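Local coordinates for aerolysin-like protein (Bombina maxima, PDB 6LH8), which probably acts as, or regulates, an aerolysin-family pore-forming protein linked to endolysosomal membranes in a toad, at residues L39-F44 against S95-M101. Residues are numbered along the deposited sequence.
Sequences LKERHF and SEDKVTM
Phe44, Met101 and Lys98 bury the most surface where strand 41-44 pairs antiparallel with the end of strand 90-100, an edge strand of the elongated sheet, consistent with an aerolysin-family pore-forming module. The axes approach to 4.6 Å at 159°; both strands are extended, but Lys40 is helical. Hydrogen bonds Arg42 N-Val99 O, Val99 N-Arg42 O and Phe44 N-Asp97 O measure 2.9 Å, Asp97 N-Phe44 O 2.8 Å; Glu41-Thr100 and His43-Lys98 are non-hydrogen-bonded pairs (CA-CA 4.4 and 4.6 Å). Past the strand end, Met101 N reaches Lys40 O (2.9 Å), and a water bridges Lys40 O and Met101 O. Phe44, chi1 m, sets CE1 3.8 Å from Val99 CG2, both side chains touching Ile147 of strand 133-154. Met101, chi1 and chi2 m, brings CE 4.2 Å from Arg42 CB. Lys98 (chi1, chi2 t; chi3 p) lays CD 3.6 Å from His43 CE1; its NZ, 4.2 Å from Glu41 OE2, forms no salt bridge. Thus one face is polar, the other mixed: Phe44 and Met101 touch strand 4-28, while Asp23 and Ile147 N satisfy Arg42 and Asp97.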
ATOM      1  N   LEU A  39       1.482   9.041  24.738  1.00 44.34           N
ATOM      2  CA  LEU A  39       1.752   7.669  24.330  1.00 39.57           C
ATOM      3  C   LEU A  39       3.229   7.510  24.021  1.00 34.25           C
ATOM      4  O   LEU A  39       3.881   8.433  23.528  1.00 36.71           O
ATOM      5  CB  LEU A  39       0.950   7.252  23.073  1.00 42.14           C
ATOM      6  CG  LEU A  39      -0.562   7.018  23.059  1.00 43.21           C
ATOM      7  CD1 LEU A  39      -1.344   8.290  23.336  1.00 47.25           C
ATOM      8  CD2 LEU A  39      -0.953   6.446  21.712  1.00 38.95           C
ATOM      9  N   LYS A  40       3.743   6.312  24.288  1.00 34.15           N
ATOM     10  CA  LYS A  40       5.113   5.995  23.904  1.00 34.06           C
ATOM     11  C   LYS A  40       5.212   5.680  22.417  1.00 31.76           C
ATOM     12  O   LYS A  40       6.184   6.060  21.759  1.00 30.54           O
ATOM     13  CB  LYS A  40       5.623   4.812  24.725  1.00 31.25           C
ATOM     14  CG  LYS A  40       5.774   5.109  26.210  1.00 44.21           C
ATOM     15  CD  LYS A  40       7.210   4.867  26.674  1.00 52.19           C
ATOM     16  CE  LYS A  40       7.453   5.493  28.032  1.00 50.08           C
ATOM     17  NZ  LYS A  40       6.520   4.915  29.039  1.00 55.22           N
ATOM     18  N   GLU A  41       4.240   4.943  21.890  1.00 30.85           N
ATOM     19  CA  GLU A  41       4.214   4.550  20.491  1.00 28.13           C
ATOM     20  C   GLU A  41       2.770   4.575  20.026  1.00 30.80           C
ATOM     21  O   GLU A  41       1.850   4.389  20.827  1.00 29.25           O
ATOM     22  CB  GLU A  41       4.776   3.150  20.263  1.00 31.76           C
ATOM     23  CG  GLU A  41       6.147   2.904  20.841  1.00 36.22           C
ATOM     24  CD  GLU A  41       6.454   1.430  20.949  1.00 42.66           C
ATOM     25  OE1 GLU A  41       5.650   0.701  21.578  1.00 40.78           O
ATOM     26  OE2 GLU A  41       7.488   1.005  20.385  1.00 44.72           O
ATOM     27  N   ARG A  42       2.577   4.823  18.736  1.00 23.02           N
ATOM     28  CA  ARG A  42       1.264   4.684  18.121  1.00 24.12           C
ATOM     29  C   ARG A  42       1.315   3.546  17.111  1.00 20.87           C
ATOM     30  O   ARG A  42       2.339   3.324  16.469  1.00 23.32           O
ATOM     31  CB  ARG A  42       0.816   5.976  17.438  1.00 24.80           C
ATOM     32  CG  ARG A  42      -0.646   6.231  17.651  1.00 33.34           C
ATOM     33  CD  ARG A  42      -1.048   7.636  17.280  1.00 26.00           C
ATOM     34  NE  ARG A  42      -2.231   7.541  16.454  1.00 27.55           N
ATOM     35  CZ  ARG A  42      -2.943   8.573  16.038  1.00 28.33           C
ATOM     36  NH1 ARG A  42      -2.599   9.809  16.389  1.00 26.46           N
ATOM     37  NH2 ARG A  42      -3.993   8.358  15.276  1.00 28.41           N
ATOM     38  N   HIS A  43       0.210   2.814  16.987  1.00 20.86           N
ATOM     39  CA  HIS A  43       0.138   1.656  16.113  1.00 23.69           C
ATOM     40  C   HIS A  43      -0.875   1.935  15.018  1.00 23.09           C
ATOM     41  O   HIS A  43      -1.996   2.362  15.307  1.00 23.36           O
ATOM     42  CB  HIS A  43      -0.266   0.402  16.908  1.00 24.16           C
ATOM     43  CG  HIS A  43       0.609   0.142  18.099  1.00 25.85           C
ATOM     44  ND1 HIS A  43       1.594  -0.820  18.095  1.00 31.68           N
ATOM     45  CD2 HIS A  43       0.652   0.726  19.319  1.00 26.72           C
ATOM     46  CE1 HIS A  43       2.200  -0.830  19.272  1.00 29.45           C
ATOM     47  NE2 HIS A  43       1.654   0.101  20.028  1.00 28.72           N
ATOM     48  N   PHE A  44      -0.476   1.698  13.772  1.00 23.95           N
ATOM     49  CA  PHE A  44      -1.318   1.961  12.616  1.00 24.74           C
ATOM     50  C   PHE A  44      -1.393   0.723  11.735  1.00 27.40           C
ATOM     51  O   PHE A  44      -0.447  -0.064  11.654  1.00 26.24           O
ATOM     52  CB  PHE A  44      -0.783   3.119  11.766  1.00 22.68           C
ATOM     53  CG  PHE A  44      -0.649   4.415  12.502  1.00 24.01           C
ATOM     54  CD1 PHE A  44       0.519   4.723  13.177  1.00 24.00           C
ATOM     55  CD2 PHE A  44      -1.665   5.356  12.463  1.00 25.95           C
ATOM     56  CE1 PHE A  44       0.649   5.941  13.831  1.00 23.83           C
ATOM     57  CE2 PHE A  44      -1.544   6.561  13.103  1.00 30.46           C
ATOM     58  CZ  PHE A  44      -0.390   6.860  13.791  1.00 26.39           C
ATOM     59  N   SER A  95       0.064  -4.907   7.425  1.00 29.66           N
ATOM     60  CA  SER A  95       1.100  -4.994   8.442  1.00 28.18           C
ATOM     61  C   SER A  95       0.810  -3.970   9.531  1.00 32.34           C
ATOM     62  O   SER A  95      -0.003  -3.060   9.360  1.00 30.12           O
ATOM     63  CB  SER A  95       2.508  -4.791   7.861  1.00 35.57           C
ATOM     64  OG  SER A  95       2.711  -3.468   7.401  1.00 37.95           O
ATOM     65  N   GLU A  96       1.465  -4.144  10.673  1.00 31.17           N
ATOM     66  CA  GLU A  96       1.376  -3.167  11.747  1.00 28.06           C
ATOM     67  C   GLU A  96       2.534  -2.192  11.608  1.00 28.06           C
ATOM     68  O   GLU A  96       3.690  -2.604  11.514  1.00 29.59           O
ATOM     69  CB  GLU A  96       1.416  -3.838  13.119  1.00 33.09           C
ATOM     70  CG  GLU A  96       1.178  -2.847  14.258  1.00 30.27           C
ATOM     71  CD  GLU A  96       1.531  -3.411  15.628  1.00 38.79           C
ATOM     72  OE1 GLU A  96       2.735  -3.476  15.969  1.00 41.95           O
ATOM     73  OE2 GLU A  96       0.601  -3.777  16.362  1.00 39.84           O
ATOM     74  N   ASP A  97       2.217  -0.908  11.553  1.00 24.61           N
ATOM     75  CA  ASP A  97       3.216   0.147  11.468  1.00 21.10           C
ATOM     76  C   ASP A  97       3.272   0.821  12.834  1.00 22.04           C
ATOM     77  O   ASP A  97       2.320   1.496  13.233  1.00 22.49           O
ATOM     78  CB  ASP A  97       2.828   1.124  10.359  1.00 25.39           C
ATOM     79  CG  ASP A  97       3.857   2.194  10.122  1.00 26.92           C
ATOM     80  OD1 ASP A  97       4.998   2.049  10.599  1.00 28.47           O
ATOM     81  OD2 ASP A  97       3.513   3.180   9.439  1.00 25.25           O
ATOM     82  N   LYS A  98       4.372   0.626  13.557  1.00 23.83           N
ATOM     83  CA  LYS A  98       4.530   1.161  14.904  1.00 21.83           C
ATOM     84  C   LYS A  98       5.453   2.373  14.861  1.00 24.33           C
ATOM     85  O   LYS A  98       6.550   2.296  14.303  1.00 27.94           O
ATOM     86  CB  LYS A  98       5.091   0.081  15.838  1.00 27.11           C
ATOM     87  CG  LYS A  98       5.371   0.540  17.243  1.00 32.31           C
ATOM     88  CD  LYS A  98       5.624  -0.655  18.159  1.00 38.39           C
ATOM     89  CE  LYS A  98       6.505  -1.699  17.495  1.00 37.89           C
ATOM     90  NZ  LYS A  98       6.951  -2.716  18.493  1.00 46.53           N
ATOM     91  N   VAL A  99       5.001   3.487  15.428  1.00 23.86           N
ATOM     92  CA  VAL A  99       5.679   4.778  15.318  1.00 24.24           C
ATOM     93  C   VAL A  99       6.007   5.277  16.720  1.00 26.68           C
ATOM     94  O   VAL A  99       5.105   5.458  17.550  1.00 23.18           O
ATOM     95  CB  VAL A  99       4.814   5.801  14.569  1.00 25.24           C
ATOM     96  CG1 VAL A  99       5.594   7.090  14.354  1.00 26.65           C
ATOM     97  CG2 VAL A  99       4.354   5.227  13.238  1.00 24.78           C
ATOM     98  N   THR A 100       7.286   5.521  16.983  1.00 27.36           N
ATOM     99  CA  THR A 100       7.684   6.043  18.288  1.00 27.50           C
ATOM    100  C   THR A 100       7.292   7.512  18.433  1.00 29.54           C
ATOM    101  O   THR A 100       7.508   8.313  17.521  1.00 28.28           O
ATOM    102  CB  THR A 100       9.195   5.885  18.486  1.00 33.76           C
ATOM    103  OG1 THR A 100       9.565   4.516  18.297  1.00 34.71           O
ATOM    104  CG2 THR A 100       9.610   6.329  19.903  1.00 33.80           C
ATOM    105  N   MET A 101       6.722   7.864  19.586  1.00 27.50           N
ATOM    106  CA  MET A 101       6.330   9.232  19.892  1.00 28.90           C
ATOM    107  C   MET A 101       7.430   9.933  20.672  1.00 32.59           C
ATOM    108  O   MET A 101       8.282   9.280  21.278  1.00 35.35           O
ATOM    109  CB  MET A 101       5.037   9.247  20.708  1.00 28.35           C
ATOM    110  CG  MET A 101       3.803   8.648  20.000  1.00 33.06           C
ATOM    111  SD  MET A 101       3.126   9.680  18.677  1.00 27.49           S
ATOM    112  CE  MET A 101       3.805   8.875  17.258  1.00 23.37           C
TER
HETATM  113  O   HOH W   1       8.143   7.447  23.280  1.00 37.24           O